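Local atomic coordinates of group 1 truncated hemoglobin GlbN (Synechocystis sp., PDB entry 1S69), a protein that binds oxygen very tightly at a heme iron, releasing it slowly, as a monomeric group 1 truncated hemoglobin of a cyanobacterium. Residues S2-K7 against I105-A110; Y22-Q27 against L95-V100. All blocks are in the same frame, centred on the assembly; numbering follows the deposited sequence.

Contact 1: S2-K7 against I105-A110; sequences STLYEK and IAEVAA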
ATOM      1  N   SER A   2       7.625  20.749   2.832  1.00 23.91           N
ATOM      2  CA  SER A   2       6.998  19.979   1.717  1.00 26.04           C
ATOM      3  C   SER A   2       6.572  18.633   2.291  1.00 25.68           C
ATOM      4  O   SER A   2       7.223  18.096   3.211  1.00 24.70           O
ATOM      5  CB  SER A   2       7.949  19.841   0.507  1.00 25.21           C
ATOM      6  OG  SER A   2       9.169  19.231   0.855  1.00 28.88           O
ATOM      7  N   THR A   3       5.424  18.141   1.861  1.00 24.84           N
ATOM      8  CA  THR A   3       4.995  16.782   2.297  1.00 24.23           C
ATOM      9  C   THR A   3       5.744  15.673   1.549  1.00 22.68           C
ATOM     10  O   THR A   3       6.322  15.899   0.487  1.00 23.17           O
ATOM     11  CB  THR A   3       3.496  16.571   2.089  1.00 22.81           C
ATOM     12  OG1 THR A   3       3.225  16.724   0.704  1.00 22.24           O
ATOM     13  CG2 THR A   3       2.679  17.643   2.788  1.00 22.55           C
ATOM     14  N   LEU A   4       5.693  14.450   2.097  1.00 23.65           N
ATOM     15  CA  LEU A   4       6.175  13.270   1.382  1.00 23.71           C
ATOM     16  C   LEU A   4       5.504  13.151   0.016  1.00 22.39           C
ATOM     17  O   LEU A   4       6.156  12.897  -0.981  1.00 24.55           O
ATOM     18  CB  LEU A   4       5.919  12.008   2.230  1.00 23.23           C
ATOM     19  CG  LEU A   4       6.401  10.649   1.706  1.00 23.84           C
ATOM     20  CD1 LEU A   4       7.858  10.698   1.334  1.00 24.24           C
ATOM     21  CD2 LEU A   4       6.152   9.607   2.815  1.00 23.90           C
ATOM     22  N   TYR A   5       4.184  13.309  -0.008  1.00 23.47           N
ATOM     23  CA  TYR A   5       3.447  13.340  -1.253  1.00 23.88           C
ATOM     24  C   TYR A   5       4.098  14.266  -2.268  1.00 23.74           C
ATOM     25  O   TYR A   5       4.430  13.843  -3.363  1.00 23.41           O
ATOM     26  CB  TYR A   5       2.025  13.784  -0.952  1.00 25.08           C
ATOM     27  CG  TYR A   5       1.076  13.809  -2.136  1.00 28.30           C
ATOM     28  CD1 TYR A   5       0.712  12.628  -2.796  1.00 29.30           C
ATOM     29  CD2 TYR A   5       0.534  15.025  -2.580  1.00 32.17           C
ATOM     30  CE1 TYR A   5      -0.147  12.647  -3.851  1.00 31.11           C
ATOM     31  CE2 TYR A   5      -0.361  15.060  -3.620  1.00 32.26           C
ATOM     32  CZ  TYR A   5      -0.716  13.865  -4.243  1.00 33.13           C
ATOM     33  OH  TYR A   5      -1.607  13.879  -5.288  1.00 33.35           O
ATOM     34  N   GLU A   6       4.310  15.526  -1.889  1.00 23.67           N
ATOM     35  CA  GLU A   6       4.989  16.474  -2.773  1.00 24.67           C
ATOM     36  C   GLU A   6       6.430  16.019  -3.185  1.00 23.48           C
ATOM     37  O   GLU A   6       6.798  16.065  -4.352  1.00 22.91           O
ATOM     38  CB  GLU A   6       5.025  17.851  -2.101  1.00 24.23           C
ATOM     39  CG  GLU A   6       3.714  18.550  -2.297  1.00 29.96           C
ATOM     40  CD  GLU A   6       3.429  19.638  -1.297  1.00 32.56           C
ATOM     41  OE1 GLU A   6       4.123  19.814  -0.217  1.00 34.40           O
ATOM     42  OE2 GLU A   6       2.433  20.344  -1.616  1.00 36.80           O
ATOM     43  N   LYS A   7       7.211  15.548  -2.228  1.00 23.69           N
ATOM     44  CA  LYS A   7       8.588  15.181  -2.523  1.00 25.65           C
ATOM     45  C   LYS A   7       8.723  14.047  -3.529  1.00 25.39           C
ATOM     46  O   LYS A   7       9.682  13.984  -4.303  1.00 24.32           O
ATOM     47  CB  LYS A   7       9.300  14.813  -1.223  1.00 24.45           C
ATOM     48  CG  LYS A   7       9.517  16.006  -0.313  1.00 25.62           C
ATOM     49  CD  LYS A   7      10.161  15.495   0.928  1.00 28.26           C
ATOM     50  CE  LYS A   7      10.348  16.576   1.934  1.00 32.31           C
ATOM     51  NZ  LYS A   7      10.661  15.888   3.189  1.00 37.62           N
ATOM     52  N   ILE A 105      12.295   6.573  -0.123  1.00 33.37           N
ATOM     53  CA  ILE A 105      11.915   5.175   0.040  1.00 34.25           C
ATOM     54  C   ILE A 105      11.839   4.851   1.508  1.00 33.14           C
ATOM     55  O   ILE A 105      10.859   4.275   1.935  1.00 33.83           O
ATOM     56  CB  ILE A 105      12.812   4.176  -0.782  1.00 34.44           C
ATOM     57  CG1 ILE A 105      12.598   4.416  -2.276  1.00 33.93           C
ATOM     58  CG2 ILE A 105      12.413   2.708  -0.462  1.00 34.46           C
ATOM     59  CD1 ILE A 105      13.475   3.603  -3.165  1.00 33.82           C
ATOM     60  N   ALA A 106      12.848   5.236   2.276  1.00 32.97           N
ATOM     61  CA  ALA A 106      12.826   5.127   3.747  1.00 32.33           C
ATOM     62  C   ALA A 106      11.622   5.781   4.504  1.00 32.42           C
ATOM     63  O   ALA A 106      11.105   5.188   5.492  1.00 31.49           O
ATOM     64  CB  ALA A 106      14.064   5.693   4.293  1.00 33.05           C
ATOM     65  N   GLU A 107      11.229   7.009   4.118  1.00 30.65           N
ATOM     66  CA  GLU A 107      10.045   7.668   4.708  1.00 30.45           C
ATOM     67  C   GLU A 107       8.767   6.850   4.417  1.00 28.79           C
ATOM     68  O   GLU A 107       7.918   6.687   5.288  1.00 28.09           O
ATOM     69  CB  GLU A 107       9.819   9.057   4.121  1.00 30.31           C
ATOM     70  CG  GLU A 107      10.804  10.053   4.642  1.00 36.06           C
ATOM     71  CD  GLU A 107      10.462  11.461   4.246  1.00 40.10           C
ATOM     72  OE1 GLU A 107       9.266  11.844   4.321  1.00 43.04           O
ATOM     73  OE2 GLU A 107      11.404  12.168   3.845  1.00 42.75           O
ATOM     74  N   VAL A 108       8.663   6.350   3.200  1.00 26.84           N
ATOM     75  CA  VAL A 108       7.554   5.477   2.847  1.00 27.94           C
ATOM     76  C   VAL A 108       7.560   4.180   3.689  1.00 27.39           C
ATOM     77  O   VAL A 108       6.497   3.764   4.153  1.00 27.04           O
ATOM     78  CB  VAL A 108       7.538   5.132   1.362  1.00 27.00           C
ATOM     79  CG1 VAL A 108       6.401   4.036   1.049  1.00 28.91           C
ATOM     80  CG2 VAL A 108       7.270   6.377   0.534  1.00 28.40           C
ATOM     81  N   ALA A 109       8.741   3.560   3.865  1.00 26.24           N
ATOM     82  CA  ALA A 109       8.876   2.339   4.681  1.00 27.43           C
ATOM     83  C   ALA A 109       8.344   2.541   6.111  1.00 27.04           C
ATOM     84  O   ALA A 109       7.701   1.637   6.674  1.00 26.71           O
ATOM     85  CB  ALA A 109      10.342   1.840   4.709  1.00 27.48           C
ATOM     86  N   ALA A 110       8.619   3.719   6.679  1.00 26.58           N
ATOM     87  CA  ALA A 110       8.153   4.067   8.021  1.00 27.01           C
ATOM     88  C   ALA A 110       6.594   4.178   8.080  1.00 27.51           C
ATOM     89  O   ALA A 110       5.962   3.792   9.049  1.00 28.05           O
ATOM     90  CB  ALA A 110       8.827   5.379   8.474  1.00 27.77           C
TER
HETATM   91  O   HOH W   1       8.569  14.224   3.881  1.00 36.37           O

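Contact 2: Y22-Q27 against L95-V100; sequences YERVLQ and LKEMGV. With CYN (cyanide ion), chain C.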
ATOM      1  N   TYR A  22       0.649  -2.833  -7.996  1.00 22.22           N
ATOM      2  CA  TYR A  22      -0.278  -3.914  -8.216  1.00 22.07           C
ATOM      3  C   TYR A  22       0.165  -4.856  -9.304  1.00 24.18           C
ATOM      4  O   TYR A  22      -0.050  -6.072  -9.201  1.00 24.46           O
ATOM      5  CB  TYR A  22      -1.706  -3.423  -8.395  1.00 22.69           C
ATOM      6  CG  TYR A  22      -2.292  -3.005  -7.040  1.00 22.84           C
ATOM      7  CD1 TYR A  22      -2.382  -3.950  -5.979  1.00 24.04           C
ATOM      8  CD2 TYR A  22      -2.639  -1.645  -6.771  1.00 21.86           C
ATOM      9  CE1 TYR A  22      -2.850  -3.579  -4.712  1.00 22.09           C
ATOM     10  CE2 TYR A  22      -3.116  -1.269  -5.495  1.00 21.21           C
ATOM     11  CZ  TYR A  22      -3.194  -2.247  -4.473  1.00 20.76           C
ATOM     12  OH  TYR A  22      -3.640  -1.928  -3.210  1.00 20.30           O
ATOM     13  N   GLU A  23       0.845  -4.330 -10.330  1.00 24.13           N
ATOM     14  CA  GLU A  23       1.509  -5.223 -11.273  1.00 25.50           C
ATOM     15  C   GLU A  23       2.467  -6.155 -10.572  1.00 24.11           C
ATOM     16  O   GLU A  23       2.450  -7.351 -10.847  1.00 24.00           O
ATOM     17  CB  GLU A  23       2.239  -4.468 -12.415  1.00 25.19           C
ATOM     18  CG  GLU A  23       1.206  -3.885 -13.341  1.00 29.48           C
ATOM     19  CD  GLU A  23       1.819  -3.010 -14.430  1.00 40.29           C
ATOM     20  OE1 GLU A  23       3.067  -3.074 -14.635  1.00 41.36           O
ATOM     21  OE2 GLU A  23       1.024  -2.260 -15.039  1.00 45.04           O
ATOM     22  N   ARG A  24       3.274  -5.615  -9.670  1.00 23.54           N
ATOM     23  CA  ARG A  24       4.246  -6.400  -8.938  1.00 23.36           C
ATOM     24  C   ARG A  24       3.522  -7.404  -7.998  1.00 24.49           C
ATOM     25  O   ARG A  24       3.890  -8.608  -7.972  1.00 24.31           O
ATOM     26  CB  ARG A  24       5.166  -5.495  -8.140  1.00 23.06           C
ATOM     27  CG  ARG A  24       6.294  -6.235  -7.324  1.00 26.27           C
ATOM     28  CD  ARG A  24       7.268  -5.264  -6.695  1.00 29.84           C
ATOM     29  NE  ARG A  24       7.888  -4.352  -7.676  1.00 34.80           N
ATOM     30  CZ  ARG A  24       9.078  -4.548  -8.286  1.00 36.65           C
ATOM     31  NH1 ARG A  24       9.800  -5.633  -8.039  1.00 34.66           N
ATOM     32  NH2 ARG A  24       9.542  -3.652  -9.157  1.00 36.67           N
ATOM     33  N   VAL A  25       2.539  -6.914  -7.225  1.00 22.50           N
ATOM     34  CA  VAL A  25       1.731  -7.748  -6.321  1.00 22.95           C
ATOM     35  C   VAL A  25       1.081  -8.949  -7.045  1.00 22.56           C
ATOM     36  O   VAL A  25       1.075 -10.060  -6.527  1.00 21.64           O
ATOM     37  CB  VAL A  25       0.640  -6.893  -5.626  1.00 21.76           C
ATOM     38  CG1 VAL A  25      -0.479  -7.807  -4.982  1.00 21.58           C
ATOM     39  CG2 VAL A  25       1.300  -5.948  -4.596  1.00 22.96           C
ATOM     40  N   LEU A  26       0.512  -8.721  -8.235  1.00 22.77           N
ATOM     41  CA  LEU A  26      -0.194  -9.815  -8.932  1.00 24.76           C
ATOM     42  C   LEU A  26       0.749 -10.885  -9.519  1.00 23.89           C
ATOM     43  O   LEU A  26       0.332 -11.988  -9.872  1.00 24.79           O
ATOM     44  CB  LEU A  26      -1.163  -9.275  -9.984  1.00 24.67           C
ATOM     45  CG  LEU A  26      -2.662  -9.050  -9.689  1.00 30.71           C
ATOM     46  CD1 LEU A  26      -3.181  -8.867  -8.260  1.00 33.41           C
ATOM     47  CD2 LEU A  26      -3.191  -7.941 -10.603  1.00 31.44           C
ATOM     48  N   GLN A  27       2.027 -10.570  -9.544  1.00 24.48           N
ATOM     49  CA  GLN A  27       3.068 -11.540  -9.878  1.00 25.16           C
ATOM     50  C   GLN A  27       3.774 -12.115  -8.676  1.00 25.98           C
ATOM     51  O   GLN A  27       4.697 -12.901  -8.835  1.00 26.45           O
ATOM     52  CB  GLN A  27       4.087 -10.968 -10.880  1.00 24.63           C
ATOM     53  CG  GLN A  27       3.430 -10.496 -12.222  1.00 26.01           C
ATOM     54  CD  GLN A  27       2.422 -11.498 -12.867  1.00 26.46           C
ATOM     55  OE1 GLN A  27       2.705 -12.670 -12.971  1.00 30.07           O
ATOM     56  NE2 GLN A  27       1.260 -10.994 -13.312  1.00 25.14           N
ATOM     57  N   LEU A  95       8.952   1.575  -5.819  1.00 29.64           N
ATOM     58  CA  LEU A  95       9.550   2.910  -5.681  1.00 31.27           C
ATOM     59  C   LEU A  95      11.031   2.936  -6.091  1.00 32.18           C
ATOM     60  O   LEU A  95      11.433   3.852  -6.779  1.00 32.15           O
ATOM     61  CB  LEU A  95       9.395   3.446  -4.267  1.00 29.26           C
ATOM     62  CG  LEU A  95       7.947   3.642  -3.831  1.00 28.53           C
ATOM     63  CD1 LEU A  95       7.926   4.129  -2.429  1.00 26.51           C
ATOM     64  CD2 LEU A  95       7.213   4.630  -4.708  1.00 28.87           C
ATOM     65  N   LYS A  96      11.830   1.961  -5.649  1.00 34.01           N
ATOM     66  CA  LYS A  96      13.224   1.864  -6.087  1.00 36.01           C
ATOM     67  C   LYS A  96      13.332   1.776  -7.623  1.00 37.66           C
ATOM     68  O   LYS A  96      14.089   2.491  -8.266  1.00 38.46           O
ATOM     69  CB  LYS A  96      13.901   0.687  -5.435  1.00 36.59           C
ATOM     70  CG  LYS A  96      15.358   0.600  -5.799  1.00 37.84           C
ATOM     71  CD  LYS A  96      15.958  -0.545  -5.097  1.00 43.57           C
ATOM     72  CE  LYS A  96      17.491  -0.448  -5.108  1.00 47.84           C
ATOM     73  NZ  LYS A  96      18.060  -1.627  -4.376  1.00 49.78           N
ATOM     74  N   GLU A  97      12.514   0.932  -8.223  1.00 39.05           N
ATOM     75  CA  GLU A  97      12.498   0.777  -9.636  1.00 40.07           C
ATOM     76  C   GLU A  97      12.142   2.076 -10.381  1.00 40.05           C
ATOM     77  O   GLU A  97      12.561   2.290 -11.524  1.00 40.34           O
ATOM     78  CB  GLU A  97      11.507  -0.292  -9.929  1.00 40.50           C
ATOM     79  CG  GLU A  97      11.954  -1.186 -11.030  1.00 47.84           C
ATOM     80  CD  GLU A  97      10.829  -1.340 -12.005  1.00 58.14           C
ATOM     81  OE1 GLU A  97      10.570  -0.328 -12.739  1.00 61.13           O
ATOM     82  OE2 GLU A  97      10.186  -2.440 -11.990  1.00 59.15           O
ATOM     83  N   MET A  98      11.379   2.942  -9.731  1.00 38.95           N
ATOM     84  CA  MET A  98      10.876   4.157 -10.359  1.00 38.15           C
ATOM     85  C   MET A  98      11.931   5.251 -10.267  1.00 38.55           C
ATOM     86  O   MET A  98      11.761   6.309 -10.879  1.00 38.95           O
ATOM     87  CB  MET A  98       9.605   4.633  -9.652  1.00 37.32           C
ATOM     88  CG  MET A  98       8.336   3.984 -10.153  1.00 34.66           C
ATOM     89  SD  MET A  98       6.965   4.443  -9.042  1.00 33.84           S
ATOM     90  CE  MET A  98       6.793   6.385  -9.245  1.00 33.63           C
ATOM     91  N   GLY A  99      12.963   5.017  -9.453  1.00 37.92           N
ATOM     92  CA  GLY A  99      14.041   5.960  -9.304  1.00 37.22           C
ATOM     93  C   GLY A  99      13.823   6.836  -8.114  1.00 36.83           C
ATOM     94  O   GLY A  99      14.551   7.818  -7.962  1.00 37.76           O
ATOM     95  N   VAL A 100      12.860   6.488  -7.247  1.00 35.47           N
ATOM     96  CA  VAL A 100      12.647   7.241  -6.008  1.00 34.14           C
ATOM     97  C   VAL A 100      13.893   7.095  -5.216  1.00 34.30           C
ATOM     98  O   VAL A 100      14.393   5.990  -5.109  1.00 34.32           O
ATOM     99  CB  VAL A 100      11.393   6.796  -5.205  1.00 34.01           C
ATOM    100  CG1 VAL A 100      11.318   7.525  -3.840  1.00 32.99           C
ATOM    101  CG2 VAL A 100      10.137   7.002  -6.062  1.00 32.61           C
TER
HETATM  102  C   CYN C 126      -3.865  -3.435  -0.147  1.00 17.63           C
HETATM  103  N   CYN C 126      -3.406  -3.302  -1.140  1.00 21.27           N

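Contact 1: S2-K7 against I105-A110
E107 meets L4 and K7 where the short helix 4-8 at the N-terminus lies against helix 102-113 of this 2-on-2 globin fold. The helix 4-8 opens with a capping box: T3 N bonds to E6 OE1 at 3.0 Å, on the anti side of the carboxylate and 26° out of its plane, while E6 N returns a bond to T3 OG1. This probably steadies the first turn, from which L4 and K7 project toward helix 102-113; the closest CA atoms are those of L4 and E107, 7.6 Å apart.

Along the second segment, E107 comes first and is the main partner. The extended chain of E107 and the side chain of L4 run past each other in opposite directions, so that L4 CD1 lies 3.8 Å from E107 CB and 3.5 Å from E107 OE1. L4 CG is anti to its own backbone N (chi1 -177°), an orientation that carries both methyls across to this glutamate. The extended chain of K7 comes in at about a right angle, and its NZ stands 3.8 Å from E107 OE2, a long salt bridge. A water completes the link on the other carboxylate oxygen, accepting from K7 NZ at 2.8 Å. The same water donates to E107 OE1 at 2.5 Å, so short that the exact length is doubtful.

V108, one residue on, is buried; its side chain also touches F55, L91 and L92, and F55 touches L4 too. Here the ion pair gives way to apolar packing. L4 and V108 cross at about a right angle, with L4 CD2 4.1 Å from V108 CG2.

Contact 2: Y22-Q27 against L95-V100
The backbones run far apart where R24 on helix 10-26 faces E97 on helix 81-98: their CA atoms, the nearest pair, are 11.0 Å from each other, so side chains alone bridge the gap. Helix 81-98 ends in a Schellman motif, with G99 at a positive phi of 96°, G99 N bonded to K96 O, and V100 N bonded to L95 O at 3.0 Å.

With CG anti to the backbone N, the R24 chain is carried out from its helix, and the bend at chi3 (-56°) lies just before NE, which T94 OG1 holds. R24 NH2 forms a salt bridge with E97 OE2 at 3.1 Å; that oxygen lies at the guanidinium edge, though the carboxylate plane is turned 67° from it. This surface pair ties two long helices of the 2-on-2 globin fold.

Y22, two residues before R24, carries its hydroxyl to the cyanide in the ligand pocket. Cyanide N sits at the ring edge, in its plane, and Y22 OH donates to it in a very short bond of 2.5 Å, whose exact length is uncertain. Y22 OH is also hydrogen-bonded to Q43 NE2. A phenylalanine in its place would probably leave both the cyanide nitrogen and the Q43 amide without this hydroxyl partner.

How the contacts relate
Contact 1 is partly buried and contact 2 lies at the surface, their centres 16 Å apart. They share no segment, yet helices 81-98 and 102-113 follow each other in the chain and pack together, with V108 CG2 3.8 Å from L95 CD1. I105 CD1 also packs on the loop that follows helix 81-98, 3.2 Å from V100 O. Contact 1 mixes apolar packing with a long, water-assisted ion pair, burying 185 Å² in all. Contact 2 buries 68 Å² and depends on one direct salt bridge, although its first segment also supplies the ligand-pocket tyrosine. Both segments of contact 2 fall, in sequence, between the two of contact 1.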